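Local atomic coordinates of tail component (PDB entry 5LY8), a protein that forms part of the distal tail of a Lactobacillus phage and, through this second carbohydrate-binding module, probably recognises saccharides on the surface of the host cell. Residues A107-F112 / Q219-I224; E113-Q119 / I206-W212; K174-T180 / T195-F201. All coordinates share one frame. Where two conformers were deposited one is given. Residue numbers count along the deposited sequence, not the author numbering.

Contact 1 (A107-F112 / Q219-I224); sequences AEVGRF and QRGWSI. With MG (magnesium ion), chain B.
The indole of W222 (chi1 66°, chi2 -1°) lies with one face against the backbone of G110, whose CA sits 3.5 Å from the centroid of the five-membered ring and only 3° off its normal, a CH-pi contact. A CB on G110 would clash with W222 CD1, so the ring can lie this close only because residue 110 is glycine. F112 (chi1 64°) continues the apolar patch, with CD2 3.9 Å from W222 CZ2 and 3.6 Å from I224 CD1. The end-to-end directions of the two segments, mostly extended from E108 on, lie 52° apart, E108 and W222 having the nearest CA atoms (4.9 Å). V109 N donates to R220 O (2.9 Å), and W222 N makes a weak bond to V109 O (3.3 Å). Here loops leading into strands 110-118 and 223-238, which belong to the two sheets of the concanavalin-like beta-sandwich, meet beside a magnesium site. E108 O binds the ion at 2.3 Å, with A106, D130, S132 and N135 among the other ligands. The E108 carboxylate instead lies against 219-224, OE1 3.3 Å from W222 CA. Waters bridge E108 OE1 (2.7 Å) to S223 OG (2.8 Å) and R111 O (2.7 Å) to W222 NE1 (2.9 Å).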
loop_
_atom_site.group_PDB
_atom_site.type_symbol
_atom_site.label_atom_id
_atom_site.label_comp_id
_atom_site.label_asym_id
_atom_site.label_seq_id
_atom_site.Cartn_x
_atom_site.Cartn_y
_atom_site.Cartn_z
ATOM N N ALA A 107 -20.637 7.467 -6.817
ATOM C CA ALA A 107 -20.020 8.439 -7.717
ATOM C C ALA A 107 -18.535 8.653 -7.475
ATOM O O ALA A 107 -17.852 9.244 -8.304
ATOM C CB ALA A 107 -20.763 9.771 -7.628
ATOM N N GLU A 108 -18.021 8.153 -6.339
ATOM C CA GLU A 108 -16.627 8.351 -5.959
ATOM C C GLU A 108 -15.706 7.322 -6.570
ATOM O O GLU A 108 -16.069 6.147 -6.718
ATOM C CB GLU A 108 -16.490 8.387 -4.441
ATOM C CG GLU A 108 -17.286 9.529 -3.823
ATOM C CD GLU A 108 -17.317 9.559 -2.312
ATOM O OE1 GLU A 108 -16.668 8.719 -1.660
ATOM O OE2 GLU A 108 -18.054 10.416 -1.769
ATOM N N VAL A 109 -14.464 7.765 -6.862
ATOM C CA VAL A 109 -13.413 6.943 -7.456
ATOM C C VAL A 109 -12.126 7.189 -6.690
ATOM O O VAL A 109 -11.769 8.350 -6.422
ATOM C CB VAL A 109 -13.254 7.264 -8.971
ATOM C CG1 VAL A 109 -11.985 6.672 -9.574
ATOM C CG2 VAL A 109 -14.488 6.805 -9.751
ATOM N N GLY A 110 -11.393 6.132 -6.383
ATOM C CA GLY A 110 -10.122 6.343 -5.710
ATOM C C GLY A 110 -9.346 5.060 -5.639
ATOM O O GLY A 110 -9.893 3.978 -5.841
ATOM N N ARG A 111 -8.059 5.181 -5.346
ATOM C CA ARG A 111 -7.162 4.038 -5.236
ATOM C C ARG A 111 -6.104 4.360 -4.210
ATOM O O ARG A 111 -5.662 5.507 -4.124
ATOM C CB ARG A 111 -6.485 3.773 -6.618
ATOM C CG ARG A 111 -5.351 2.763 -6.620
ATOM C CD ARG A 111 -4.763 2.617 -8.034
ATOM N NE ARG A 111 -3.826 1.491 -8.105
ATOM C CZ ARG A 111 -4.170 0.232 -8.284
ATOM N NH1 ARG A 111 -5.446 -0.094 -8.480
ATOM N NH2 ARG A 111 -3.255 -0.716 -8.252
ATOM N N PHE A 112 -5.634 3.333 -3.480
ATOM C CA PHE A 112 -4.368 3.453 -2.770
ATOM C C PHE A 112 -3.517 2.241 -3.045
ATOM O O PHE A 112 -4.033 1.158 -3.335
ATOM C CB PHE A 112 -4.479 3.746 -1.262
ATOM C CG PHE A 112 -5.125 2.708 -0.389
ATOM C CD1 PHE A 112 -4.499 1.491 -0.143
ATOM C CD2 PHE A 112 -6.287 2.998 0.309
ATOM C CE1 PHE A 112 -5.077 0.551 0.716
ATOM C CE2 PHE A 112 -6.827 2.081 1.214
ATOM C CZ PHE A 112 -6.207 0.875 1.427
ATOM N N GLN A 219 -12.919 12.795 -11.867
ATOM C CA GLN A 219 -13.944 12.104 -11.120
ATOM C C GLN A 219 -13.823 12.485 -9.670
ATOM O O GLN A 219 -12.696 12.673 -9.173
ATOM C CB GLN A 219 -13.770 10.601 -11.284
ATOM C CG GLN A 219 -13.951 10.232 -12.750
ATOM C CD GLN A 219 -14.001 8.774 -12.974
ATOM O OE1 GLN A 219 -14.990 8.237 -13.477
ATOM N NE2 GLN A 219 -12.909 8.120 -12.680
ATOM N N ARG A 220 -14.961 12.602 -8.977
ATOM C CA ARG A 220 -14.926 12.928 -7.557
ATOM C C ARG A 220 -14.229 11.824 -6.781
ATOM O O ARG A 220 -14.338 10.645 -7.129
ATOM C CB ARG A 220 -16.295 13.308 -6.976
ATOM C CG ARG A 220 -17.280 12.180 -6.780
ATOM C CD ARG A 220 -18.439 12.620 -5.900
ATOM N NE ARG A 220 -19.217 13.692 -6.517
ATOM C CZ ARG A 220 -20.179 14.373 -5.901
ATOM N NH1 ARG A 220 -20.484 14.111 -4.639
ATOM N NH2 ARG A 220 -20.830 15.338 -6.538
ATOM N N GLY A 221 -13.454 12.231 -5.794
ATOM C CA GLY A 221 -12.668 11.289 -5.017
ATOM C C GLY A 221 -13.398 10.613 -3.897
ATOM O O GLY A 221 -14.341 11.163 -3.319
ATOM N N TRP A 222 -12.902 9.458 -3.515
ATOM C CA TRP A 222 -13.393 8.785 -2.334
ATOM C C TRP A 222 -12.848 9.464 -1.064
ATOM O O TRP A 222 -12.028 10.388 -1.160
ATOM C CB TRP A 222 -13.081 7.284 -2.392
ATOM C CG TRP A 222 -11.645 6.842 -2.339
ATOM C CD1 TRP A 222 -10.514 7.614 -2.263
ATOM C CD2 TRP A 222 -11.204 5.486 -2.302
ATOM N NE1 TRP A 222 -9.393 6.809 -2.199
ATOM C CE2 TRP A 222 -9.794 5.498 -2.207
ATOM C CE3 TRP A 222 -11.870 4.250 -2.328
ATOM C CZ2 TRP A 222 -9.039 4.317 -2.143
ATOM C CZ3 TRP A 222 -11.120 3.088 -2.264
ATOM C CH2 TRP A 222 -9.727 3.131 -2.185
ATOM N N SER A 223 -13.306 9.012 0.107
ATOM C CA SER A 223 -12.808 9.570 1.365
ATOM C C SER A 223 -11.691 8.684 1.853
ATOM O O SER A 223 -11.872 7.487 2.020
ATOM C CB SER A 223 -13.909 9.632 2.410
ATOM O OG SER A 223 -14.931 10.539 2.014
ATOM N N ILE A 224 -10.484 9.258 1.992
ATOM C CA ILE A 224 -9.335 8.465 2.372
ATOM C C ILE A 224 -8.420 9.230 3.292
ATOM O O ILE A 224 -8.110 10.387 3.034
ATOM C CB ILE A 224 -8.579 7.988 1.082
ATOM C CG1 ILE A 224 -7.338 7.138 1.385
ATOM C CG2 ILE A 224 -8.216 9.144 0.142
ATOM C CD1 ILE A 224 -7.614 5.861 2.116
HETATM MG MG MG B . -17.546 4.379 -7.053
HETATM O O HOH W 1 -17.428 11.228 -10.262
HETATM O O HOH W 2 -17.044 9.118 0.971
HETATM O O HOH W 3 -16.303 12.958 -3.292
HETATM O O HOH W 4 -10.984 10.141 -8.522
HETATM O O HOH W 5 -6.594 7.497 -2.476
#

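Contact 2 (E113-Q119 / I206-W212); sequences EFNLTYQ and IDGWTAW
E113, which loses 78 Å² to the contact, forms an antiparallel hydrogen-bonded pair with W212: E113 N to W212 O and W212 N to E113 O, both 3.0 Å. Its side chain (chi1 -67°, chi2 -178°) brings OE2 to 3.5 Å from W212 CZ3, and OE1 accepts N115 ND2 at 2.9 Å; the carboxylate also bonds A37 N and forms a salt bridge with R111, while N115 OD1 bonds S125 OG. The axes of strands 113-118 and 208-212 come within 4.5 Å, their N-to-C directions 153° apart. N115 and T210 pair through N115 N to T210 O (2.8 Å) and T210 N to N115 O (2.9 Å), while F114 with A211 and L116 with W209 are non-hydrogen-bonded pairs. These neighbours in one sheet of the concanavalin-like beta-sandwich put F114, L116, W209 and A211 on the face that meets strands 94-103 and 223-238. F114 CE1 touches A211 CB at 3.6 Å, and L116 CD2 touches W209 CB at 3.9 Å. I206, with 73 Å² covered, adds CG2 at 4.2 Å from L116 CB. Next to it, where strand 208-212 begins, is a classic beta bulge: D207 and G208 both face T117, whose O accepts D207 N (2.8 Å) and, weakly, G208 N (3.2 Å). D207 (chi1 67°) takes Q119 N on OD2 at 3.0 Å.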
loop_
_atom_site.group_PDB
_atom_site.type_symbol
_atom_site.label_atom_id
_atom_site.label_comp_id
_atom_site.label_asym_id
_atom_site.label_seq_id
_atom_site.Cartn_x
_atom_site.Cartn_y
_atom_site.Cartn_z
ATOM N N GLU A 113 -2.200 2.452 -2.990
ATOM C CA GLU A 113 -1.196 1.399 -3.065
ATOM C C GLU A 113 -0.267 1.524 -1.890
ATOM O O GLU A 113 0.214 2.626 -1.595
ATOM C CB GLU A 113 -0.365 1.480 -4.352
ATOM C CG GLU A 113 -1.160 1.196 -5.608
ATOM C CD GLU A 113 -0.340 1.234 -6.877
ATOM O OE1 GLU A 113 0.904 1.415 -6.811
ATOM O OE2 GLU A 113 -0.965 1.100 -7.961
ATOM N N PHE A 114 0.029 0.387 -1.249
ATOM C CA PHE A 114 1.112 0.260 -0.278
ATOM C C PHE A 114 2.079 -0.743 -0.900
ATOM O O PHE A 114 1.745 -1.925 -1.070
ATOM C CB PHE A 114 0.626 -0.169 1.103
ATOM C CG PHE A 114 -0.191 0.918 1.766
ATOM C CD1 PHE A 114 0.405 2.096 2.170
ATOM C CD2 PHE A 114 -1.557 0.782 1.932
ATOM C CE1 PHE A 114 -0.353 3.123 2.757
ATOM C CE2 PHE A 114 -2.318 1.803 2.537
ATOM C CZ PHE A 114 -1.702 2.961 2.957
ATOM N N ASN A 115 3.266 -0.245 -1.289
ATOM C CA ASN A 115 4.230 -0.992 -2.077
ATOM C C ASN A 115 5.550 -1.167 -1.395
ATOM O O ASN A 115 6.030 -0.249 -0.717
ATOM C CB ASN A 115 4.489 -0.200 -3.388
ATOM C CG ASN A 115 3.252 -0.031 -4.224
ATOM O OD1 ASN A 115 2.311 -0.812 -4.098
ATOM N ND2 ASN A 115 3.208 0.994 -5.060
ATOM N N LEU A 116 6.147 -2.347 -1.602
ATOM C CA LEU A 116 7.512 -2.656 -1.178
ATOM C C LEU A 116 8.303 -2.884 -2.455
ATOM O O LEU A 116 7.830 -3.559 -3.384
ATOM C CB LEU A 116 7.554 -3.871 -0.257
ATOM C CG LEU A 116 6.849 -3.626 1.083
ATOM C CD1 LEU A 116 6.665 -4.907 1.826
ATOM C CD2 LEU A 116 7.597 -2.599 1.958
ATOM N N THR A 117 9.508 -2.308 -2.502
ATOM C CA THR A 117 10.314 -2.282 -3.711
ATOM C C THR A 117 11.725 -2.732 -3.473
ATOM O O THR A 117 12.179 -2.797 -2.329
ATOM C CB THR A 117 10.296 -0.838 -4.280
ATOM O OG1 THR A 117 10.932 0.070 -3.368
ATOM C CG2 THR A 117 8.871 -0.337 -4.571
ATOM N N TYR A 118 12.430 -3.004 -4.568
ATOM C CA TYR A 118 13.853 -3.314 -4.539
ATOM C C TYR A 118 14.476 -2.719 -5.769
ATOM O O TYR A 118 14.045 -3.017 -6.896
ATOM C CB TYR A 118 14.178 -4.817 -4.460
ATOM C CG TYR A 118 15.653 -5.078 -4.225
ATOM C CD1 TYR A 118 16.261 -4.691 -3.037
ATOM C CD2 TYR A 118 16.448 -5.669 -5.204
ATOM C CE1 TYR A 118 17.616 -4.900 -2.818
ATOM C CE2 TYR A 118 17.801 -5.907 -4.979
ATOM C CZ TYR A 118 18.375 -5.527 -3.780
ATOM O OH TYR A 118 19.713 -5.739 -3.552
ATOM N N GLN A 119 15.531 -1.910 -5.596
ATOM C CA GLN A 119 16.250 -1.277 -6.702
ATOM C C GLN A 119 15.289 -0.654 -7.726
ATOM O O GLN A 119 15.504 -0.775 -8.932
ATOM C CB GLN A 119 17.294 -2.235 -7.340
ATOM C CG GLN A 119 18.355 -2.643 -6.317
ATOM C CD GLN A 119 19.471 -3.523 -6.857
ATOM O OE1 GLN A 119 19.312 -4.424 -7.722
ATOM N NE2 GLN A 119 20.634 -3.366 -6.267
ATOM N N ILE A 206 14.216 -6.640 -0.383
ATOM C CA ILE A 206 13.515 -5.368 -0.440
ATOM C C ILE A 206 14.424 -4.268 0.108
ATOM O O ILE A 206 15.276 -4.526 0.975
ATOM C CB ILE A 206 12.099 -5.336 0.188
ATOM C CG1 ILE A 206 12.155 -5.736 1.631
ATOM C CG2 ILE A 206 11.059 -6.168 -0.634
ATOM C CD1 ILE A 206 10.929 -5.323 2.375
ATOM N N ASP A 207 14.226 -3.028 -0.368
ATOM C CA ASP A 207 15.022 -1.897 0.098
ATOM C C ASP A 207 14.222 -0.597 0.181
ATOM O O ASP A 207 14.808 0.450 0.434
ATOM C CB ASP A 207 16.284 -1.683 -0.779
ATOM C CG ASP A 207 15.959 -1.240 -2.206
ATOM O OD1 ASP A 207 14.810 -0.891 -2.466
ATOM O OD2 ASP A 207 16.879 -1.226 -3.058
ATOM N N GLY A 208 12.913 -0.645 -0.022
ATOM C CA GLY A 208 12.150 0.590 -0.011
ATOM C C GLY A 208 10.670 0.359 0.047
ATOM O O GLY A 208 10.181 -0.758 -0.160
ATOM N N TRP A 209 9.950 1.456 0.323
ATOM C CA TRP A 209 8.491 1.423 0.334
ATOM C C TRP A 209 7.946 2.687 -0.281
ATOM O O TRP A 209 8.597 3.738 -0.205
ATOM C CB TRP A 209 7.948 1.241 1.771
ATOM C CG TRP A 209 8.258 2.386 2.698
ATOM C CD1 TRP A 209 9.385 2.550 3.447
ATOM C CD2 TRP A 209 7.423 3.519 2.975
ATOM N NE1 TRP A 209 9.312 3.718 4.167
ATOM C CE2 TRP A 209 8.120 4.336 3.889
ATOM C CE3 TRP A 209 6.157 3.941 2.527
ATOM C CZ2 TRP A 209 7.589 5.531 4.390
ATOM C CZ3 TRP A 209 5.648 5.142 2.997
ATOM C CH2 TRP A 209 6.340 5.894 3.957
ATOM N N THR A 210 6.741 2.586 -0.851
ATOM C CA THR A 210 6.002 3.731 -1.367
ATOM C C THR A 210 4.538 3.568 -1.012
ATOM O O THR A 210 3.983 2.480 -1.179
ATOM C CB THR A 210 6.101 3.837 -2.907
ATOM O OG1 THR A 210 7.460 4.064 -3.295
ATOM C CG2 THR A 210 5.230 4.983 -3.484
ATOM N N ALA A 211 3.893 4.662 -0.578
ATOM C CA ALA A 211 2.442 4.739 -0.389
ATOM C C ALA A 211 1.921 5.792 -1.392
ATOM O O ALA A 211 2.489 6.900 -1.437
ATOM C CB ALA A 211 2.114 5.135 1.035
ATOM N N TRP A 212 0.892 5.461 -2.190
ATOM C CA TRP A 212 0.411 6.354 -3.241
ATOM C C TRP A 212 -1.101 6.415 -3.153
ATOM O O TRP A 212 -1.761 5.386 -3.017
ATOM C CB TRP A 212 0.899 5.827 -4.605
ATOM C CG TRP A 212 0.470 6.586 -5.823
ATOM C CD1 TRP A 212 0.514 7.945 -6.021
ATOM C CD2 TRP A 212 -0.042 6.019 -7.030
ATOM N NE1 TRP A 212 0.081 8.255 -7.295
ATOM C CE2 TRP A 212 -0.272 7.083 -7.934
ATOM C CE3 TRP A 212 -0.352 4.707 -7.431
ATOM C CZ2 TRP A 212 -0.745 6.871 -9.233
ATOM C CZ3 TRP A 212 -0.839 4.504 -8.714
ATOM C CH2 TRP A 212 -1.055 5.573 -9.593
HETATM O O HOH W 6 13.495 0.459 -4.352
HETATM O O HOH W 7 9.982 2.728 -3.155
#

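Contact 3 (K174-T180 / T195-F201); sequences KMGDQLT and TRTVSGF
Strands 178-180 and 195-197 run antiparallel, their axes 4.6 Å apart at closest and 160° between directions. L179 and R196 are the hydrogen-bonded pair, L179 N to R196 O and R196 N to L179 O both at 2.9 Å, set between the non-hydrogen-bonded pairs Q178-T197 and T180-T195. V198 N donates to D177 O at 2.8 Å. A type II' turn from M175 to Q178, with G176 at phi/psi 62/-122, is closed by M175 N to Q178 O and Q178 N to M175 O, both 2.9 Å. The other segment leaves its strand through a type II turn from V198 to F201, held by F201 N to V198 O at 3.0 Å. This is the open end of the beta hairpin 178-185/191-197 at one edge of a six-stranded antiparallel sheet, where the type II' turn links strand 178-185 to strand 166-175. F201 (chi1 -168°), with 127 Å² covered, folds back against K174 and L179. The extended, all-t K174 places NZ 4.7 Å from the ring centroid, 20° off the normal, in a cation-pi contact, and NZ also donates to F201 O at 2.9 Å and to T91 O. L179 CD1 meets F201 CE2 at 3.8 Å. On the opposite face T180 OG1 and T195 OG1 are hydrogen-bonded at 2.8 Å. D177 OD1 bonds S202 OG, and one water links D177 OD2 (2.7 Å) to G200 N (2.8 Å).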
loop_
_atom_site.group_PDB
_atom_site.type_symbol
_atom_site.label_atom_id
_atom_site.label_comp_id
_atom_site.label_asym_id
_atom_site.label_seq_id
_atom_site.Cartn_x
_atom_site.Cartn_y
_atom_site.Cartn_z
ATOM N N LYS A 174 5.780 -11.103 5.131
ATOM C CA LYS A 174 6.567 -12.139 4.478
ATOM C C LYS A 174 7.027 -13.089 5.566
ATOM O O LYS A 174 7.592 -12.659 6.573
ATOM C CB LYS A 174 7.781 -11.525 3.786
ATOM C CG LYS A 174 8.732 -12.548 3.195
ATOM C CD LYS A 174 9.920 -11.895 2.551
ATOM C CE LYS A 174 10.750 -12.901 1.813
ATOM N NZ LYS A 174 11.887 -12.236 1.120
ATOM N N MET A 175 6.778 -14.395 5.347
ATOM C CA MET A 175 7.179 -15.474 6.246
ATOM C C MET A 175 7.785 -16.521 5.316
ATOM O O MET A 175 7.035 -17.305 4.710
ATOM C CB MET A 175 5.967 -16.005 7.038
ATOM C CG MET A 175 5.308 -14.959 7.946
ATOM S SD MET A 175 6.436 -14.265 9.190
ATOM C CE MET A 175 6.462 -15.568 10.374
ATOM N N GLY A 176 9.100 -16.380 5.070
ATOM C CA GLY A 176 9.871 -17.187 4.120
ATOM C C GLY A 176 9.292 -16.946 2.736
ATOM O O GLY A 176 9.213 -15.808 2.269
ATOM N N ASP A 177 8.833 -18.031 2.062
ATOM C CA ASP A 177 8.206 -17.933 0.736
ATOM C C ASP A 177 6.737 -17.500 0.750
ATOM O O ASP A 177 6.178 -17.224 -0.325
ATOM C CB ASP A 177 8.303 -19.278 -0.007
ATOM C CG ASP A 177 9.695 -19.724 -0.377
ATOM O OD1 ASP A 177 10.514 -18.866 -0.764
ATOM O OD2 ASP A 177 9.940 -20.955 -0.388
ATOM N N GLN A 178 6.114 -17.384 1.932
ATOM C CA GLN A 178 4.709 -17.026 2.010
ATOM C C GLN A 178 4.531 -15.529 2.088
ATOM O O GLN A 178 5.056 -14.892 3.014
ATOM C CB GLN A 178 3.997 -17.682 3.214
ATOM C CG GLN A 178 3.834 -19.193 3.071
ATOM C CD GLN A 178 2.879 -19.798 4.068
ATOM O OE1 GLN A 178 2.221 -19.119 4.871
ATOM N NE2 GLN A 178 2.798 -21.117 4.029
ATOM N N LEU A 179 3.770 -14.993 1.154
ATOM C CA LEU A 179 3.472 -13.581 1.102
ATOM C C LEU A 179 1.993 -13.428 1.461
ATOM O O LEU A 179 1.126 -14.023 0.794
ATOM C CB LEU A 179 3.753 -13.085 -0.328
ATOM C CG LEU A 179 3.447 -11.612 -0.628
ATOM C CD1 LEU A 179 4.234 -10.671 0.282
ATOM C CD2 LEU A 179 3.755 -11.295 -2.050
ATOM N N THR A 180 1.696 -12.633 2.509
ATOM C CA THR A 180 0.323 -12.406 2.924
ATOM C C THR A 180 -0.040 -10.937 2.771
ATOM O O THR A 180 0.749 -10.026 3.111
ATOM C CB THR A 180 0.142 -12.851 4.374
ATOM O OG1 THR A 180 0.417 -14.245 4.465
ATOM C CG2 THR A 180 -1.272 -12.586 4.936
ATOM N N THR A 195 -2.982 -15.358 1.434
ATOM C CA THR A 195 -1.601 -15.786 1.520
ATOM C C THR A 195 -1.279 -16.599 0.297
ATOM O O THR A 195 -2.086 -17.437 -0.111
ATOM C CB THR A 195 -1.406 -16.645 2.776
ATOM O OG1 THR A 195 -1.745 -15.866 3.931
ATOM C CG2 THR A 195 0.022 -17.188 2.899
ATOM N N ARG A 196 -0.088 -16.406 -0.293
ATOM C CA ARG A 196 0.356 -17.271 -1.390
ATOM C C ARG A 196 1.778 -17.693 -1.145
ATOM O O ARG A 196 2.602 -16.880 -0.703
ATOM C CB ARG A 196 0.252 -16.611 -2.782
ATOM C CG ARG A 196 -1.166 -16.162 -3.172
ATOM C CD ARG A 196 -2.085 -17.374 -3.407
ATOM N NE ARG A 196 -3.406 -16.935 -3.866
ATOM C CZ ARG A 196 -4.389 -16.478 -3.093
ATOM N NH1 ARG A 196 -4.246 -16.434 -1.767
ATOM N NH2 ARG A 196 -5.520 -16.050 -3.638
ATOM N N THR A 197 2.093 -18.945 -1.442
ATOM C CA THR A 197 3.475 -19.395 -1.350
ATOM C C THR A 197 4.044 -19.062 -2.700
ATOM O O THR A 197 3.589 -19.632 -3.706
ATOM C CB THR A 197 3.551 -20.882 -1.063
ATOM O OG1 THR A 197 2.920 -21.118 0.194
ATOM C CG2 THR A 197 5.016 -21.393 -1.046
ATOM N N VAL A 198 4.998 -18.126 -2.743
ATOM C CA VAL A 198 5.591 -17.662 -3.988
ATOM C C VAL A 198 6.981 -18.278 -4.137
ATOM O O VAL A 198 7.868 -18.060 -3.293
ATOM C CB VAL A 198 5.642 -16.115 -4.010
ATOM C CG1 VAL A 198 6.297 -15.601 -5.297
ATOM C CG2 VAL A 198 4.241 -15.497 -3.853
ATOM N N SER A 199 7.165 -19.072 -5.194
ATOM C CA SER A 199 8.418 -19.760 -5.439
ATOM C C SER A 199 9.631 -18.802 -5.386
ATOM O O SER A 199 9.665 -17.811 -6.123
ATOM C CB SER A 199 8.347 -20.434 -6.807
ATOM O OG SER A 199 9.396 -21.370 -6.987
ATOM N N GLY A 200 10.607 -19.132 -4.539
ATOM C CA GLY A 200 11.855 -18.378 -4.390
ATOM C C GLY A 200 11.739 -17.040 -3.699
ATOM O O GLY A 200 12.738 -16.322 -3.593
ATOM N N PHE A 201 10.543 -16.686 -3.223
ATOM C CA PHE A 201 10.347 -15.381 -2.624
ATOM C C PHE A 201 11.229 -15.151 -1.394
ATOM O O PHE A 201 11.671 -14.031 -1.167
ATOM C CB PHE A 201 8.865 -15.173 -2.324
ATOM C CG PHE A 201 8.518 -13.759 -1.958
ATOM C CD1 PHE A 201 8.584 -12.742 -2.907
ATOM C CD2 PHE A 201 8.016 -13.457 -0.698
ATOM C CE1 PHE A 201 8.222 -11.435 -2.575
ATOM C CE2 PHE A 201 7.689 -12.142 -0.358
ATOM C CZ PHE A 201 7.811 -11.142 -1.294
HETATM O O HOH W 8 10.782 -21.463 -2.933
#

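In the fold
Contact 2 is the buried one, its centre about 8 Å from that of the chain, whereas contacts 1 and 3 are partly buried, about 16 and 17 Å out and on opposite sides of the centre. Contacts 1 and 2 share strand 110-118 and touch where F112 CB packs 3.6 Å from W212 O. Contact 2 is regular sheet pairing; between 107-112 and 219-224 there are few backbone bonds, and waters and a tryptophan face make up the rest. Contact 3 pairs strands of the six-stranded sheet to which strand 223-238 of contact 1 also belongs, at the open end of a hairpin, where two turns with glycine at positive phi lead away from the ladder and K174 makes a cation-pi contact with F201.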